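Local coordinates for protein Bug27 (Bordetella pertussis, PDB 2QPQ), which probably serves as a periplasmic solute-binding protein of the Bug family, capturing a small ligand between the two lobes of a Venus-flytrap fold, at residues Arg56-Arg61 / Leu233-Thr238; Leu149-Lys154 / Thr293-Leu298. One frame throughout, in Å; residues are numbered along the deposited sequence.

How the contacts relate
Contacts 1 and 2 lie far apart in the same chain: their centres are 32 Å from each other, and their nearest atoms are about 17 Å apart. Along the sequence their segments alternate, 56-61, 149-154, 233-238 and 293-298, consistent with a chain that passes back and forth between the two lobes of a Venus flytrap. Contact 1 is buried and packs a helix end against a sheet strand; contact 2 is a small surface meeting of two helix ends. Their centres lie 20 Å and 19 Å from the centre of the chain, and both belong to the packing of the fold.

Contact 1 of 2, residues Arg56-Arg61 / Leu233-Thr238; sequences RLVADR and LVPGAT
Pro235 presses its ring against the last turn of helix 52-59, meeting Val58 and the backbone of Arg61. Its CG does most of the touching, 3.4 Å from Val58 O and 3.5 Å from Arg61 O, so that the ring carbon sits against two carbonyl oxygens rather than against hydrocarbon alone. Proline suits the place: its compact ring projects toward the helix end, and lacking an N-H it brings no backbone donor to this surface. Val58 O also accepts Arg61 N at 3.0 Å.

Val58 supplies the apolar part. Its CG1 lies anti to the backbone N (chi1 180°), and this methyl reaches Pro235 CD at 4.0 Å, the two side chains crossing at about a right angle. A beta-branched residue is short and rigid enough to fill such a buried place. Arg61 adds its aliphatic base, with CB 4.3 Å from Pro235 CG, while its guanidinium group, through NH1, forms a salt bridge with Asp11 and a hydrogen bond with Ser67.

Beyond the ring, Pro235 begins a type I turn. Pro235 O accepts both Thr238 N and, at 2.6 Å, Thr238 OG1, a double hold that fixes the chain as it leaves the strand.

Strand 227-235 here pairs with strands 67-72 and 93-109, through Leu233 with Leu69 and Val234 with Ala94. Since Val58 also rests on Ile13 of strand 10-14 and on Leu69, the contact packs the C-terminal end of helix 52-59 onto this sheet.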
loop_
_atom_site.group_PDB
_atom_site.type_symbol
_atom_site.label_atom_id
_atom_site.label_comp_id
_atom_site.label_asym_id
_atom_site.label_seq_id
_atom_site.Cartn_x
_atom_site.Cartn_y
_atom_site.Cartn_z
ATOM N N ARG A 56 -11.665 5.729 -12.199
ATOM C CA ARG A 56 -12.584 6.511 -13.037
ATOM C C ARG A 56 -13.861 5.707 -13.313
ATOM O O ARG A 56 -14.957 6.246 -13.315
ATOM C CB ARG A 56 -11.902 6.869 -14.353
ATOM C CG ARG A 56 -12.683 7.921 -15.167
ATOM C CD ARG A 56 -12.144 7.971 -16.579
ATOM N NE ARG A 56 -12.223 9.317 -17.165
ATOM C CZ ARG A 56 -11.862 9.604 -18.414
ATOM N NH1 ARG A 56 -11.410 8.636 -19.212
ATOM N NH2 ARG A 56 -11.964 10.856 -18.872
ATOM N N LEU A 57 -13.704 4.406 -13.521
ATOM C CA LEU A 57 -14.813 3.519 -13.760
ATOM C C LEU A 57 -15.801 3.577 -12.581
ATOM O O LEU A 57 -16.991 3.827 -12.770
ATOM C CB LEU A 57 -14.301 2.090 -13.965
ATOM C CG LEU A 57 -15.315 0.987 -14.285
ATOM C CD1 LEU A 57 -16.006 1.302 -15.618
ATOM C CD2 LEU A 57 -14.653 -0.370 -14.375
ATOM N N VAL A 58 -15.309 3.329 -11.365
ATOM C CA VAL A 58 -16.181 3.396 -10.208
ATOM C C VAL A 58 -16.774 4.782 -9.954
ATOM O O VAL A 58 -17.923 4.860 -9.557
ATOM C CB VAL A 58 -15.494 2.812 -8.933
ATOM C CG1 VAL A 58 -16.414 2.887 -7.699
ATOM C CG2 VAL A 58 -15.140 1.341 -9.212
ATOM N N ALA A 59 -15.987 5.854 -10.111
ATOM C CA ALA A 59 -16.487 7.251 -9.985
ATOM C C ALA A 59 -17.760 7.473 -10.807
ATOM O O ALA A 59 -18.595 8.321 -10.457
ATOM C CB ALA A 59 -15.414 8.237 -10.416
ATOM N N ASP A 60 -17.881 6.743 -11.916
ATOM C CA ASP A 60 -19.000 6.940 -12.848
ATOM C C ASP A 60 -20.148 5.978 -12.629
ATOM O O ASP A 60 -21.157 6.056 -13.330
ATOM C CB ASP A 60 -18.479 6.780 -14.290
ATOM C CG ASP A 60 -17.749 8.021 -14.787
ATOM O OD1 ASP A 60 -17.849 9.104 -14.169
ATOM O OD2 ASP A 60 -17.087 7.929 -15.830
ATOM N N ARG A 61 -20.002 5.039 -11.701
ATOM C CA ARG A 61 -21.094 4.113 -11.377
ATOM C C ARG A 61 -22.102 4.732 -10.407
ATOM O O ARG A 61 -21.780 5.718 -9.710
ATOM C CB ARG A 61 -20.543 2.821 -10.737
ATOM C CG ARG A 61 -19.709 1.948 -11.672
ATOM C CD ARG A 61 -20.578 1.122 -12.668
ATOM N NE ARG A 61 -19.704 0.267 -13.490
ATOM C CZ ARG A 61 -19.236 -0.939 -13.133
ATOM N NH1 ARG A 61 -19.578 -1.503 -11.978
ATOM N NH2 ARG A 61 -18.448 -1.617 -13.982
ATOM N N LEU A 233 -13.649 1.619 -1.392
ATOM C CA LEU A 233 -14.396 2.878 -1.587
ATOM C C LEU A 233 -15.609 2.620 -2.462
ATOM O O LEU A 233 -15.671 1.578 -3.148
ATOM C CB LEU A 233 -13.519 3.953 -2.264
ATOM C CG LEU A 233 -12.064 4.136 -1.815
ATOM C CD1 LEU A 233 -11.312 5.220 -2.627
ATOM C CD2 LEU A 233 -12.007 4.483 -0.296
ATOM N N VAL A 234 -16.545 3.586 -2.477
ATOM C CA VAL A 234 -17.740 3.530 -3.332
ATOM C C VAL A 234 -17.859 4.905 -3.976
ATOM O O VAL A 234 -17.107 5.816 -3.619
ATOM C CB VAL A 234 -19.025 3.203 -2.533
ATOM C CG1 VAL A 234 -19.103 1.611 -2.243
ATOM C CG2 VAL A 234 -19.126 4.077 -1.227
ATOM N N PRO A 235 -18.771 5.058 -4.944
ATOM C CA PRO A 235 -18.948 6.394 -5.484
ATOM C C PRO A 235 -19.280 7.397 -4.349
ATOM O O PRO A 235 -20.007 7.054 -3.401
ATOM C CB PRO A 235 -20.108 6.225 -6.470
ATOM C CG PRO A 235 -20.009 4.713 -6.903
ATOM C CD PRO A 235 -19.655 4.063 -5.594
ATOM N N GLY A 236 -18.743 8.618 -4.491
ATOM C CA GLY A 236 -18.876 9.705 -3.540
ATOM C C GLY A 236 -20.266 9.992 -3.004
ATOM O O GLY A 236 -20.393 10.333 -1.836
ATOM N N ALA A 237 -21.313 9.816 -3.816
ATOM C CA ALA A 237 -22.695 10.117 -3.369
ATOM C C ALA A 237 -23.385 8.954 -2.636
ATOM O O ALA A 237 -24.557 9.059 -2.262
ATOM C CB ALA A 237 -23.564 10.548 -4.580
ATOM N N THR A 238 -22.687 7.844 -2.429
ATOM C CA THR A 238 -23.323 6.660 -1.831
ATOM C C THR A 238 -23.743 7.009 -0.418
ATOM O O THR A 238 -22.921 7.410 0.376
ATOM C CB THR A 238 -22.343 5.452 -1.760
ATOM O OG1 THR A 238 -21.808 5.229 -3.077
ATOM C CG2 THR A 238 -23.107 4.215 -1.322
#

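Contact 2 of 2, residues Leu149-Lys154 / Thr293-Leu298; sequences LNVSAK and TKQIGL
Val151 of helix 141-153 is met by Gln295 and Ile296 from the last turn of helix 275-296, one methyl branch facing each, so that the two helices are joined at the surface of the alpha/beta fold. The backbones stay well apart, the nearest alpha carbons, Val151 CA and Ile296 CA, being 8.1 Å from each other, so side chains do the joining.

The apolar part is a methyl-to-methyl touch, Val151 CG2 to Ile296 CG2 at 3.6 Å, with the two side chains at about a right angle. Both residues are beta-branched, which keeps a methyl close to each helix and lets the pair meet without long flexible arms. In Val151, CG1 is anti to the backbone N (chi1 169°), which leaves CG2 for Ile296 and turns CG1 to Gln295.

The polar group comes at Val151 from the end of a longer arm. Gln295 is extended beyond CG (chi2 179°), bringing its carboxamide to CG1. The modelled approach of Gln295 OE1 to Val151 CG1, 3.0 Å, is short for oxygen against carbon and makes the exact placing of this exposed amide doubtful.

Backbone bonds finish the second helix. Gly297 N donates to Lys294 O at 3.2 Å and Leu298 N to Thr293 O at 3.0 Å, a Schellman motif; the positive phi of Gly297, 71°, favours glycine.

No hydrogen bond or salt bridge crosses between the segments, so their union probably rests on dispersion and on a modest release of water. With no directional bond of its own, the contact forms a solvent-facing part of a longer packing between the two helices, in which Thr293 and Leu298 rest on Leu144.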
loop_
_atom_site.group_PDB
_atom_site.type_symbol
_atom_site.label_atom_id
_atom_site.label_comp_id
_atom_site.label_asym_id
_atom_site.label_seq_id
_atom_site.Cartn_x
_atom_site.Cartn_y
_atom_site.Cartn_z
ATOM N N LEU A 149 12.398 9.061 3.209
ATOM C CA LEU A 149 13.639 8.934 3.950
ATOM C C LEU A 149 14.689 9.950 3.476
ATOM O O LEU A 149 15.366 10.574 4.306
ATOM C CB LEU A 149 14.179 7.523 3.853
ATOM C CG LEU A 149 15.443 7.176 4.674
ATOM C CD1 LEU A 149 15.246 7.455 6.172
ATOM C CD2 LEU A 149 15.782 5.729 4.433
ATOM N N ASN A 150 14.840 10.085 2.156
ATOM C CA ASN A 150 15.769 11.061 1.559
ATOM C C ASN A 150 15.505 12.459 2.085
ATOM O O ASN A 150 16.439 13.148 2.486
ATOM C CB ASN A 150 15.659 11.147 0.023
ATOM C CG ASN A 150 16.473 10.078 -0.729
ATOM O OD1 ASN A 150 16.220 9.856 -1.918
ATOM N ND2 ASN A 150 17.448 9.441 -0.074
ATOM N N VAL A 151 14.243 12.869 2.021
ATOM C CA VAL A 151 13.815 14.211 2.438
ATOM C C VAL A 151 14.017 14.377 3.962
ATOM O O VAL A 151 14.551 15.390 4.401
ATOM C CB VAL A 151 12.339 14.494 1.988
ATOM C CG1 VAL A 151 11.768 15.759 2.621
ATOM C CG2 VAL A 151 12.247 14.605 0.457
ATOM N N SER A 152 13.643 13.362 4.747
ATOM C CA SER A 152 13.673 13.454 6.213
ATOM C C SER A 152 15.060 13.286 6.797
ATOM O O SER A 152 15.409 13.915 7.809
ATOM C CB SER A 152 12.721 12.409 6.826
ATOM O OG SER A 152 11.385 12.569 6.333
ATOM N N ALA A 153 15.866 12.429 6.189
ATOM C CA ALA A 153 17.201 12.135 6.705
ATOM C C ALA A 153 18.264 12.940 5.952
ATOM O O ALA A 153 19.471 12.815 6.230
ATOM C CB ALA A 153 17.473 10.685 6.589
ATOM N N LYS A 154 17.798 13.734 4.988
ATOM C CA LYS A 154 18.642 14.480 4.038
ATOM C C LYS A 154 19.678 13.594 3.333
ATOM O O LYS A 154 20.875 13.863 3.346
ATOM C CB LYS A 154 19.278 15.706 4.714
ATOM C CG LYS A 154 18.222 16.671 5.269
ATOM C CD LYS A 154 18.851 17.840 6.059
ATOM C CE LYS A 154 19.484 17.378 7.410
ATOM N NZ LYS A 154 19.398 18.439 8.506
ATOM N N THR A 293 5.445 14.687 -2.794
ATOM C CA THR A 293 5.769 14.575 -4.222
ATOM C C THR A 293 5.937 15.966 -4.894
ATOM O O THR A 293 6.637 16.090 -5.908
ATOM C CB THR A 293 4.757 13.699 -4.993
ATOM O OG1 THR A 293 3.445 14.261 -4.884
ATOM C CG2 THR A 293 4.744 12.301 -4.454
ATOM N N LYS A 294 5.316 16.991 -4.321
ATOM C CA LYS A 294 5.619 18.380 -4.714
ATOM C C LYS A 294 7.071 18.762 -4.339
ATOM O O LYS A 294 7.800 19.252 -5.201
ATOM C CB LYS A 294 4.591 19.371 -4.164
ATOM C CG LYS A 294 4.463 20.691 -4.940
ATOM C CD LYS A 294 3.460 21.623 -4.238
ATOM C CE LYS A 294 3.932 23.067 -4.156
ATOM N NZ LYS A 294 2.742 23.943 -3.775
ATOM N N GLN A 295 7.502 18.486 -3.109
ATOM C CA GLN A 295 8.910 18.713 -2.693
ATOM C C GLN A 295 9.920 18.102 -3.670
ATOM O O GLN A 295 10.860 18.774 -4.121
ATOM C CB GLN A 295 9.213 18.087 -1.341
ATOM C CG GLN A 295 8.546 18.677 -0.131
ATOM C CD GLN A 295 8.924 17.914 1.151
ATOM O OE1 GLN A 295 10.082 17.957 1.588
ATOM N NE2 GLN A 295 7.953 17.210 1.746
ATOM N N ILE A 296 9.737 16.817 -3.975
ATOM C CA ILE A 296 10.702 16.073 -4.781
ATOM C C ILE A 296 10.448 16.232 -6.292
ATOM O O ILE A 296 11.216 15.741 -7.104
ATOM C CB ILE A 296 10.735 14.532 -4.395
ATOM C CG1 ILE A 296 9.427 13.854 -4.778
ATOM C CG2 ILE A 296 11.035 14.328 -2.902
ATOM C CD1 ILE A 296 9.459 12.344 -4.642
ATOM N N GLY A 297 9.349 16.877 -6.667
ATOM C CA GLY A 297 9.057 17.127 -8.074
ATOM C C GLY A 297 8.666 15.936 -8.922
ATOM O O GLY A 297 8.993 15.873 -10.112
ATOM N N LEU A 298 7.947 14.989 -8.318
ATOM C CA LEU A 298 7.613 13.731 -8.994
ATOM C C LEU A 298 6.293 13.832 -9.740
ATOM O O LEU A 298 5.276 14.158 -9.139
ATOM C CB LEU A 298 7.555 12.568 -7.979
ATOM C CG LEU A 298 7.087 11.208 -8.516
ATOM C CD1 LEU A 298 8.074 10.556 -9.471
ATOM C CD2 LEU A 298 6.812 10.294 -7.345
#